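Local coordinates for chitinase (Thermococcus chitonophagus, PDB 5XSW) that hydrolyses chitin, the beta-1,4-linked polymer of N-acetylglucosamine, probably acting within the chain as an endochitinase, at the NDG/NAG site and the interface of chains A and B. Sequence-based numbering; all coordinates share one arbitrary frame. Chains: chain A/B, Chitinase.

The centres of the C-alpha atoms are about 25 Å apart for contacts 1 and 2, about 20 Å for contacts 1 and 3, and about 24 Å for contacts 2 and 3. Contact 1 is the sugar site of chain A, completed by B:Arg338 and B:Phe371. Contact 3 contains A:Arg338 and B:His245, so it borders the twin site in chain B. Contacts 2 and 3 share helices 254-263 and 475-482, with the chains exchanged: B:His480 is in one and A:His480 in the other. The interface thus appears to shape both sugar sites, although the assembly alone does not prove a dimer in solution.

Contact 1: the NDG/NAG site. Residues chain A 174-175, 212-215, 242, 245, 251, 337, 371-372, 374; chain B 338, 371. With NDG (2-acetamido-2-deoxy-alpha-D-glucopyranose), chain C; NAG (2-acetamido-2-deoxy-beta-D-glucopyranose), chain D.
A:Lys212 sets CG anti to the backbone N (chi1 172°) and bends at chi2, bringing its amine NZ to the O3 and acetamide side of NDG. A:Glu213 puts CG beside its backbone N (chi1 -71°) and also bends at chi2. This is the substrate-binding cleft of the chitinase, holding a chitobiose unit with NDG at the reducing end. A:Lys212 NZ donates to NDG O3 at 2.9 Å and lies 3.1 Å from the acetamide oxygen NDG O7, a likely hydrogen bond. A:Asn174 OD1 and A:Gly372 O hold the same NZ. NAG O4 donates to the syn lone pair of A:Glu213 OE2 at 2.6 Å. O4 would be the glycosidic oxygen in a longer chain, so A:Glu213 is probably the catalytic acid. A:His374 NE2 donates to A:Glu213 OE1 at 2.7 Å from above the carboxylate plane, which may tune its ionisation. NAG N2 donates to A:Glu213 O at 2.7 Å. A:Gln251 OE1 takes NAG O3 in its carbonyl plane. B:Arg338 NH2 donates to the acetamide oxygen NAG O7 at 3.3 Å and probably to NAG O3 at 3.0 Å. B:Phe371 CZ lies over one guanidinium face. NAG O6 donates to A:Phe371 O at 2.8 Å. NDG O3 donates to NAG O5, limiting rotation about the linkage. The site lies at the C-terminal end of helix 203-214, between 3-10 helices 173-175 and 371-373, and chain B closes one side.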
# COMPACT_ATOMS: atom_id res chain seq x y z
N ASN A 174 0.94 24.79 -10.91
CA ASN A 174 -0.41 24.62 -10.36
C ASN A 174 -1.36 25.73 -10.78
O ASN A 174 -2.21 26.13 -9.99
CB ASN A 174 -0.35 24.53 -8.83
CG ASN A 174 0.27 23.22 -8.39
OD1 ASN A 174 0.27 22.27 -9.18
ND2 ASN A 174 0.84 23.16 -7.16
N LEU A 175 -1.14 26.22 -12.00
CA LEU A 175 -1.92 27.28 -12.68
C LEU A 175 -1.67 28.68 -12.13
O LEU A 175 -2.37 29.64 -12.49
CB LEU A 175 -3.41 26.98 -12.63
CG LEU A 175 -3.89 25.66 -13.25
CD1 LEU A 175 -5.42 25.64 -13.25
CD2 LEU A 175 -3.35 25.48 -14.63
N LYS A 212 4.79 20.85 -6.69
CA LYS A 212 3.71 20.35 -7.56
C LYS A 212 2.62 19.69 -6.71
O LYS A 212 1.41 19.98 -6.90
CB LYS A 212 4.27 19.37 -8.62
CG LYS A 212 3.16 18.65 -9.42
CD LYS A 212 2.29 19.69 -10.17
CE LYS A 212 0.87 19.17 -10.35
NZ LYS A 212 -0.08 20.13 -10.94
N GLU A 213 3.02 18.82 -5.79
CA GLU A 213 2.04 18.01 -5.04
C GLU A 213 1.17 18.82 -4.10
O GLU A 213 -0.03 18.53 -3.95
CB GLU A 213 2.74 16.94 -4.21
CG GLU A 213 3.32 15.81 -5.11
CD GLU A 213 2.26 14.93 -5.75
OE1 GLU A 213 2.69 14.03 -6.53
OE2 GLU A 213 1.04 15.08 -5.43
N ASN A 214 1.77 19.81 -3.41
CA ASN A 214 0.98 20.57 -2.42
C ASN A 214 1.62 21.89 -2.04
O ASN A 214 1.52 22.31 -0.89
CB ASN A 214 0.79 19.67 -1.17
CG ASN A 214 -0.25 20.20 -0.15
OD1 ASN A 214 -1.09 21.04 -0.45
ND2 ASN A 214 -0.16 19.67 1.10
N TRP A 215 2.30 22.51 -2.99
CA TRP A 215 2.89 23.83 -2.75
C TRP A 215 3.78 23.78 -1.50
O TRP A 215 3.87 24.75 -0.77
CB TRP A 215 1.77 24.90 -2.54
CG TRP A 215 1.15 25.42 -3.79
CD1 TRP A 215 -0.05 24.97 -4.38
CD2 TRP A 215 1.67 26.44 -4.68
NE1 TRP A 215 -0.32 25.73 -5.50
CE2 TRP A 215 0.72 26.61 -5.72
CE3 TRP A 215 2.82 27.24 -4.67
CZ2 TRP A 215 0.88 27.56 -6.75
CZ3 TRP A 215 2.98 28.21 -5.69
CH2 TRP A 215 2.03 28.32 -6.75
N GLN A 242 -1.72 23.09 1.55
CA GLN A 242 -2.73 22.60 2.52
C GLN A 242 -1.94 21.95 3.61
O GLN A 242 -1.58 20.76 3.53
CB GLN A 242 -3.73 21.60 1.88
CG GLN A 242 -4.53 22.26 0.75
CD GLN A 242 -5.40 21.30 -0.08
OE1 GLN A 242 -5.76 20.20 0.37
NE2 GLN A 242 -5.74 21.72 -1.26
N HIS A 245 -2.88 18.62 5.54
CA HIS A 245 -3.24 17.41 4.77
C HIS A 245 -2.52 16.19 5.33
O HIS A 245 -1.31 16.21 5.52
CB HIS A 245 -2.91 17.63 3.30
CG HIS A 245 -3.65 16.70 2.39
ND1 HIS A 245 -3.45 15.33 2.43
CD2 HIS A 245 -4.62 16.92 1.47
CE1 HIS A 245 -4.21 14.75 1.51
NE2 HIS A 245 -4.95 15.69 0.93
N GLN A 251 2.41 14.36 -0.64
CA GLN A 251 1.14 13.63 -0.97
C GLN A 251 1.39 12.16 -1.11
O GLN A 251 0.96 11.51 -2.06
CB GLN A 251 0.48 14.20 -2.25
CG GLN A 251 0.09 15.71 -2.01
CD GLN A 251 -1.25 15.80 -1.19
OE1 GLN A 251 -2.31 15.51 -1.75
NE2 GLN A 251 -1.17 16.12 0.11
N ASN A 337 3.47 9.64 -9.51
CA ASN A 337 2.09 10.17 -9.59
C ASN A 337 1.05 9.10 -10.05
O ASN A 337 -0.05 9.03 -9.48
CB ASN A 337 2.06 11.34 -10.55
CG ASN A 337 0.65 11.93 -10.74
OD1 ASN A 337 0.17 12.00 -11.86
ND2 ASN A 337 -0.02 12.34 -9.63
N PHE A 371 -1.31 13.41 -13.89
CA PHE A 371 -2.37 14.41 -13.67
C PHE A 371 -1.85 15.81 -13.42
O PHE A 371 -0.87 15.96 -12.70
CB PHE A 371 -3.25 13.99 -12.48
CG PHE A 371 -4.07 12.74 -12.74
CD1 PHE A 371 -4.98 12.71 -13.78
CD2 PHE A 371 -3.91 11.61 -11.97
CE1 PHE A 371 -5.74 11.56 -14.05
CE2 PHE A 371 -4.66 10.46 -12.22
CZ PHE A 371 -5.57 10.44 -13.27
N GLY A 372 -2.53 16.82 -13.98
CA GLY A 372 -2.22 18.21 -13.66
C GLY A 372 -0.85 18.62 -14.16
O GLY A 372 -0.16 19.42 -13.53
N HIS A 374 1.88 16.96 -14.19
CA HIS A 374 2.81 16.58 -13.12
C HIS A 374 4.26 16.46 -13.64
O HIS A 374 5.17 17.07 -13.09
CB HIS A 374 2.37 15.24 -12.48
CG HIS A 374 3.00 14.96 -11.15
ND1 HIS A 374 4.32 14.57 -11.02
CD2 HIS A 374 2.48 14.98 -9.89
CE1 HIS A 374 4.59 14.32 -9.74
NE2 HIS A 374 3.49 14.58 -9.03
N ARG B 338 -9.17 9.28 -4.53
CA ARG B 338 -8.18 10.20 -3.96
C ARG B 338 -7.55 9.72 -2.68
O ARG B 338 -6.58 10.35 -2.19
CB ARG B 338 -8.80 11.59 -3.72
CG ARG B 338 -9.34 12.32 -4.98
CD ARG B 338 -8.31 12.58 -6.05
NE ARG B 338 -7.06 13.16 -5.58
CZ ARG B 338 -6.84 14.42 -5.25
NH1 ARG B 338 -7.82 15.32 -5.27
NH2 ARG B 338 -5.60 14.78 -4.90
N PHE B 371 -10.55 13.02 -9.60
CA PHE B 371 -10.02 13.36 -10.93
C PHE B 371 -10.98 12.93 -12.02
O PHE B 371 -11.57 11.87 -11.92
CB PHE B 371 -8.65 12.69 -11.17
CG PHE B 371 -7.53 13.22 -10.26
CD1 PHE B 371 -7.14 14.54 -10.31
CD2 PHE B 371 -6.85 12.36 -9.40
CE1 PHE B 371 -6.11 15.03 -9.48
CE2 PHE B 371 -5.83 12.84 -8.57
CZ PHE B 371 -5.48 14.20 -8.62
C1 NDG C . -3.71 22.85 -8.63
C2 NDG C . -3.20 21.69 -9.48
C3 NDG C . -3.26 20.38 -8.77
C4 NDG C . -2.67 20.38 -7.37
C5 NDG C . -3.27 21.53 -6.55
C6 NDG C . -2.50 21.77 -5.26
C7 NDG C . -3.42 21.90 -11.96
C8 NDG C . -4.27 21.79 -13.28
O5 NDG C . -3.14 22.80 -7.25
O3 NDG C . -2.53 19.43 -9.59
O4 NDG C . -3.15 19.25 -6.65
O6 NDG C . -3.18 22.74 -4.45
O7 NDG C . -2.24 22.16 -11.98
N2 NDG C . -4.01 21.64 -10.69
O1 NDG C . -5.06 22.73 -8.45
C1 NAG D . -2.28 18.14 -6.50
C2 NAG D . -2.79 17.27 -5.42
C3 NAG D . -2.05 15.94 -5.39
C4 NAG D . -2.02 15.26 -6.72
C5 NAG D . -1.45 16.20 -7.72
C6 NAG D . -1.50 15.54 -9.07
C7 NAG D . -3.71 18.15 -3.23
C8 NAG D . -3.45 18.86 -1.88
N2 NAG D . -2.64 17.97 -4.13
O3 NAG D . -2.61 15.03 -4.42
O4 NAG D . -1.09 14.16 -6.71
O5 NAG D . -2.25 17.43 -7.79
O6 NAG D . -1.05 16.58 -9.93
O7 NAG D . -4.81 17.69 -3.56
O HOH W 1 -1.82 22.95 -2.16
O HOH W 2 -3.24 25.28 -5.76
O HOH W 3 -2.77 12.55 -8.93

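Contact 2: the interface of chains A and B. Residues chain A 261, 270-271, 273; chain B 475-476, 479-480.
The C-terminal helix 475-482 of chain B packs on the 270-273 loop of chain A and on helix 254-263. This is a helix-on-loop patch of the two-fold interface of the deposited dimer, in the chitinase fragment that probably carries the catalytic domain. B:Tyr479 is the centre of the patch. Its CG is anti to the carbonyl carbon (chi1 -59°), so the phenol lies against the loop. The backbone oxygen A:Thr271 O sits over the middle of one ring face, 3.8 Å above the plane. A:Thr271 CA meets ring atom B:Tyr479 CE2 at 3.6 Å, and the methyl A:Thr271 CG2 lies 3.5 Å from the phenol oxygen B:Tyr479 OH. The two side chains cross obliquely. At the rim, A:Lys261 and B:Asp476 reach tip to tip in a salt bridge. The lysine chain is extended, with CG anti to the backbone N (chi1 -162°). Its NZ meets B:Asp476 OD1 at 2.9 Å, nearly along the C-O axis. The same NZ donates to the carbonyl A:Asp270 O at 3.0 Å, from well above the carbonyl plane, which helps fix its position. B:Asp475 and B:Asp476 lie in the first turn of their helix, where its dipole may steady their negative charge. A:Asp270 OD2 and B:Asp475 OD2 are 4.8 Å apart, a likely repulsion. A:Asp273 OD1 lies 3.2 Å from B:Tyr479 O, an unfavourable pair of acceptors unless the acid carries a proton.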
# COMPACT_ATOMS: atom_id res chain seq x y z
N LYS A 261 6.97 0.45 3.71
CA LYS A 261 7.23 -0.20 4.98
C LYS A 261 7.42 -1.73 4.84
O LYS A 261 8.35 -2.33 5.43
CB LYS A 261 6.05 0.12 5.94
CG LYS A 261 6.23 -0.07 7.34
CD LYS A 261 4.95 0.47 8.10
CE LYS A 261 4.89 -0.27 9.42
NZ LYS A 261 3.68 0.25 10.14
N ASP A 270 8.27 -1.43 12.81
CA ASP A 270 6.89 -1.88 12.65
C ASP A 270 5.88 -0.85 13.15
O ASP A 270 4.72 -0.91 12.74
CB ASP A 270 6.66 -3.22 13.41
CG ASP A 270 7.41 -4.42 12.75
OD1 ASP A 270 7.73 -4.36 11.55
OD2 ASP A 270 7.65 -5.43 13.45
N THR A 271 6.34 0.06 14.01
CA THR A 271 5.48 1.10 14.60
C THR A 271 5.20 2.25 13.65
O THR A 271 4.36 3.09 13.92
CB THR A 271 6.11 1.71 15.85
OG1 THR A 271 7.48 2.08 15.58
CG2 THR A 271 6.07 0.72 17.03
N ASP A 273 3.90 4.92 11.33
CA ASP A 273 2.52 5.24 11.00
C ASP A 273 2.46 6.35 9.95
O ASP A 273 3.17 7.36 10.08
CB ASP A 273 1.77 5.70 12.29
CG ASP A 273 0.50 6.42 11.95
OD1 ASP A 273 -0.43 5.74 11.47
OD2 ASP A 273 0.45 7.65 12.06
N ASP B 475 -0.68 -5.06 12.46
CA ASP B 475 0.05 -3.91 12.94
C ASP B 475 -0.29 -2.64 12.21
O ASP B 475 -0.49 -1.56 12.84
CB ASP B 475 1.58 -4.14 12.83
CG ASP B 475 2.12 -5.20 13.83
OD1 ASP B 475 1.65 -6.34 13.87
OD2 ASP B 475 3.04 -4.86 14.60
N ASP B 476 -0.25 -2.70 10.88
CA ASP B 476 -0.49 -1.50 10.09
C ASP B 476 -1.92 -0.95 10.36
O ASP B 476 -2.14 0.23 10.49
CB ASP B 476 -0.39 -1.79 8.57
CG ASP B 476 1.09 -2.10 8.10
OD1 ASP B 476 2.01 -1.56 8.71
OD2 ASP B 476 1.27 -2.86 7.16
N TYR B 479 -1.95 1.11 13.87
CA TYR B 479 -1.45 2.47 13.86
C TYR B 479 -2.29 3.36 13.00
O TYR B 479 -2.63 4.48 13.39
CB TYR B 479 0.01 2.49 13.40
CG TYR B 479 0.83 1.65 14.34
CD1 TYR B 479 0.88 1.97 15.71
CD2 TYR B 479 1.46 0.53 13.91
CE1 TYR B 479 1.59 1.16 16.58
CE2 TYR B 479 2.15 -0.27 14.74
CZ TYR B 479 2.21 0.06 16.09
OH TYR B 479 2.91 -0.78 16.90
N HIS B 480 -2.73 2.83 11.87
CA HIS B 480 -3.47 3.70 10.97
C HIS B 480 -4.84 4.11 11.53
O HIS B 480 -5.19 5.31 11.54
CB HIS B 480 -3.66 2.99 9.61
CG HIS B 480 -4.16 3.89 8.55
ND1 HIS B 480 -4.93 3.44 7.50
CD2 HIS B 480 -4.01 5.22 8.36
CE1 HIS B 480 -5.22 4.46 6.71
NE2 HIS B 480 -4.71 5.56 7.23

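Contact 3: the interface of chains A and B. Residues chain A 338-342, 344-345, 480; chain B 245-247, 253-254, 275.
Apolar packing centres on B:Pro246. B:Pro246 and A:Glu344 run past each other, pointing opposite ways, with B:Pro246 CG 3.7 Å from the carboxyl carbon A:Glu344 CD. The methyl A:Ala345 CB meets B:Pro246 CD at 3.9 Å and lies over one face of B:His245, toward the rim. That ring is held by the backbone N of B:Asp247, which donates to B:His245 ND1 in the ring plane. A:His480 CE1 packs against B:Ser254 CB. Among the charged groups, A:Glu344 and B:Asp275 meet tip to tip. The glutamate is extended, with CG anti to the backbone N (chi1 -179°). A:Glu344 OE1 lies 2.8 Å from B:Asp275 OD2, and the carboxylate planes are 32° apart. A proton shared between the two acids could make this close approach favourable; none is seen. Water 6 lies between A:Glu344 OE2 and B:Asp275 OD2. Water also carries polar links. Water 4 joins A:Arg338 O, A:Ala342 N and B:Asp247 OD2, the last at 2.7 Å. Water 5 links A:His480 NE2, at 2.8 Å, to B:Asp275 OD1. The patch sets chain A helix 340-346 and the end of helix 327-338 against the 245-247 loop and the start of helix 254-263 of chain B, beside the chain B sugar site.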
# COMPACT_ATOMS: atom_id res chain seq x y z
N ARG A 338 1.40 8.25 -11.00
CA ARG A 338 0.40 7.31 -11.57
C ARG A 338 0.62 5.86 -11.15
O ARG A 338 -0.20 5.01 -11.43
CB ARG A 338 0.40 7.41 -13.09
CG ARG A 338 -0.06 8.75 -13.67
CD ARG A 338 -1.47 9.25 -13.29
NE ARG A 338 -2.51 8.23 -13.37
CZ ARG A 338 -3.14 7.84 -14.47
NH1 ARG A 338 -2.85 8.39 -15.64
NH2 ARG A 338 -4.11 6.93 -14.38
N GLY A 339 1.73 5.57 -10.47
CA GLY A 339 2.00 4.27 -9.88
C GLY A 339 2.93 3.41 -10.77
O GLY A 339 3.07 3.65 -11.97
N VAL A 340 3.52 2.38 -10.21
CA VAL A 340 4.43 1.53 -11.01
C VAL A 340 3.68 0.64 -12.01
O VAL A 340 4.29 0.15 -13.00
CB VAL A 340 5.33 0.65 -10.10
CG1 VAL A 340 6.21 1.52 -9.21
CG2 VAL A 340 4.48 -0.32 -9.23
N GLY A 341 2.38 0.40 -11.76
CA GLY A 341 1.54 -0.32 -12.75
C GLY A 341 1.48 0.49 -14.03
O GLY A 341 1.61 -0.03 -15.16
N ALA A 342 1.33 1.80 -13.88
CA ALA A 342 1.23 2.70 -15.05
C ALA A 342 2.56 2.77 -15.81
O ALA A 342 2.56 2.81 -17.03
CB ALA A 342 0.82 4.11 -14.63
N GLU A 344 4.70 0.24 -15.96
CA GLU A 344 4.75 -1.12 -16.53
C GLU A 344 3.95 -1.21 -17.82
O GLU A 344 4.39 -1.86 -18.81
CB GLU A 344 4.21 -2.15 -15.49
CG GLU A 344 4.27 -3.56 -16.02
CD GLU A 344 3.84 -4.58 -14.97
OE1 GLU A 344 3.11 -4.22 -14.00
OE2 GLU A 344 4.26 -5.73 -15.09
N ALA A 345 2.80 -0.52 -17.85
CA ALA A 345 1.91 -0.56 -19.01
C ALA A 345 2.52 0.12 -20.25
O ALA A 345 2.10 -0.19 -21.39
CB ALA A 345 0.61 0.11 -18.70
N HIS A 480 5.73 -9.23 -6.09
CA HIS A 480 5.56 -8.08 -6.97
C HIS A 480 6.71 -7.95 -8.00
O HIS A 480 6.50 -7.82 -9.20
CB HIS A 480 5.50 -6.79 -6.15
CG HIS A 480 5.06 -5.62 -6.96
ND1 HIS A 480 5.43 -4.33 -6.67
CD2 HIS A 480 4.21 -5.54 -8.01
CE1 HIS A 480 4.87 -3.50 -7.54
NE2 HIS A 480 4.14 -4.23 -8.39
N HIS B 245 -3.86 -3.53 -18.93
CA HIS B 245 -3.32 -2.73 -17.82
C HIS B 245 -3.11 -3.58 -16.58
O HIS B 245 -4.01 -4.32 -16.19
CB HIS B 245 -4.27 -1.58 -17.53
CG HIS B 245 -3.61 -0.42 -16.86
ND1 HIS B 245 -3.13 -0.49 -15.57
CD2 HIS B 245 -3.33 0.83 -17.31
CE1 HIS B 245 -2.62 0.68 -15.23
NE2 HIS B 245 -2.71 1.50 -16.28
N PRO B 246 -1.91 -3.51 -15.94
CA PRO B 246 -1.61 -4.32 -14.77
C PRO B 246 -2.58 -4.05 -13.60
O PRO B 246 -2.74 -4.95 -12.76
CB PRO B 246 -0.21 -3.84 -14.32
CG PRO B 246 0.41 -3.25 -15.60
CD PRO B 246 -0.77 -2.65 -16.34
N ASP B 247 -3.14 -2.87 -13.57
CA ASP B 247 -4.05 -2.48 -12.45
C ASP B 247 -5.52 -2.86 -12.73
O ASP B 247 -6.40 -2.57 -11.92
CB ASP B 247 -3.98 -0.96 -12.21
CG ASP B 247 -2.61 -0.52 -11.71
OD1 ASP B 247 -1.86 -1.37 -11.24
OD2 ASP B 247 -2.30 0.66 -11.82
N GLU B 253 -4.05 -0.14 -7.60
CA GLU B 253 -2.59 -0.08 -7.66
C GLU B 253 -1.93 -0.97 -6.65
O GLU B 253 -2.57 -1.42 -5.71
CB GLU B 253 -2.12 1.36 -7.46
CG GLU B 253 -2.62 2.27 -8.60
CD GLU B 253 -2.06 3.71 -8.40
OE1 GLU B 253 -0.93 3.85 -7.92
OE2 GLU B 253 -2.75 4.65 -8.72
N SER B 254 -0.63 -1.22 -6.83
CA SER B 254 -0.01 -2.22 -6.00
C SER B 254 0.10 -1.76 -4.55
O SER B 254 0.09 -2.61 -3.65
CB SER B 254 1.37 -2.65 -6.57
OG SER B 254 2.26 -1.59 -6.46
N ASP B 275 -0.57 -8.24 -9.75
CA ASP B 275 -0.86 -8.34 -11.21
C ASP B 275 -1.67 -9.60 -11.40
O ASP B 275 -2.64 -9.63 -12.15
CB ASP B 275 0.47 -8.29 -12.07
CG ASP B 275 1.14 -6.84 -12.14
OD1 ASP B 275 0.83 -5.95 -11.29
OD2 ASP B 275 2.05 -6.57 -13.01
O HOH W 4 -0.13 2.21 -11.30
O HOH W 5 2.54 -3.30 -10.49
O HOH W 6 2.84 -8.45 -15.00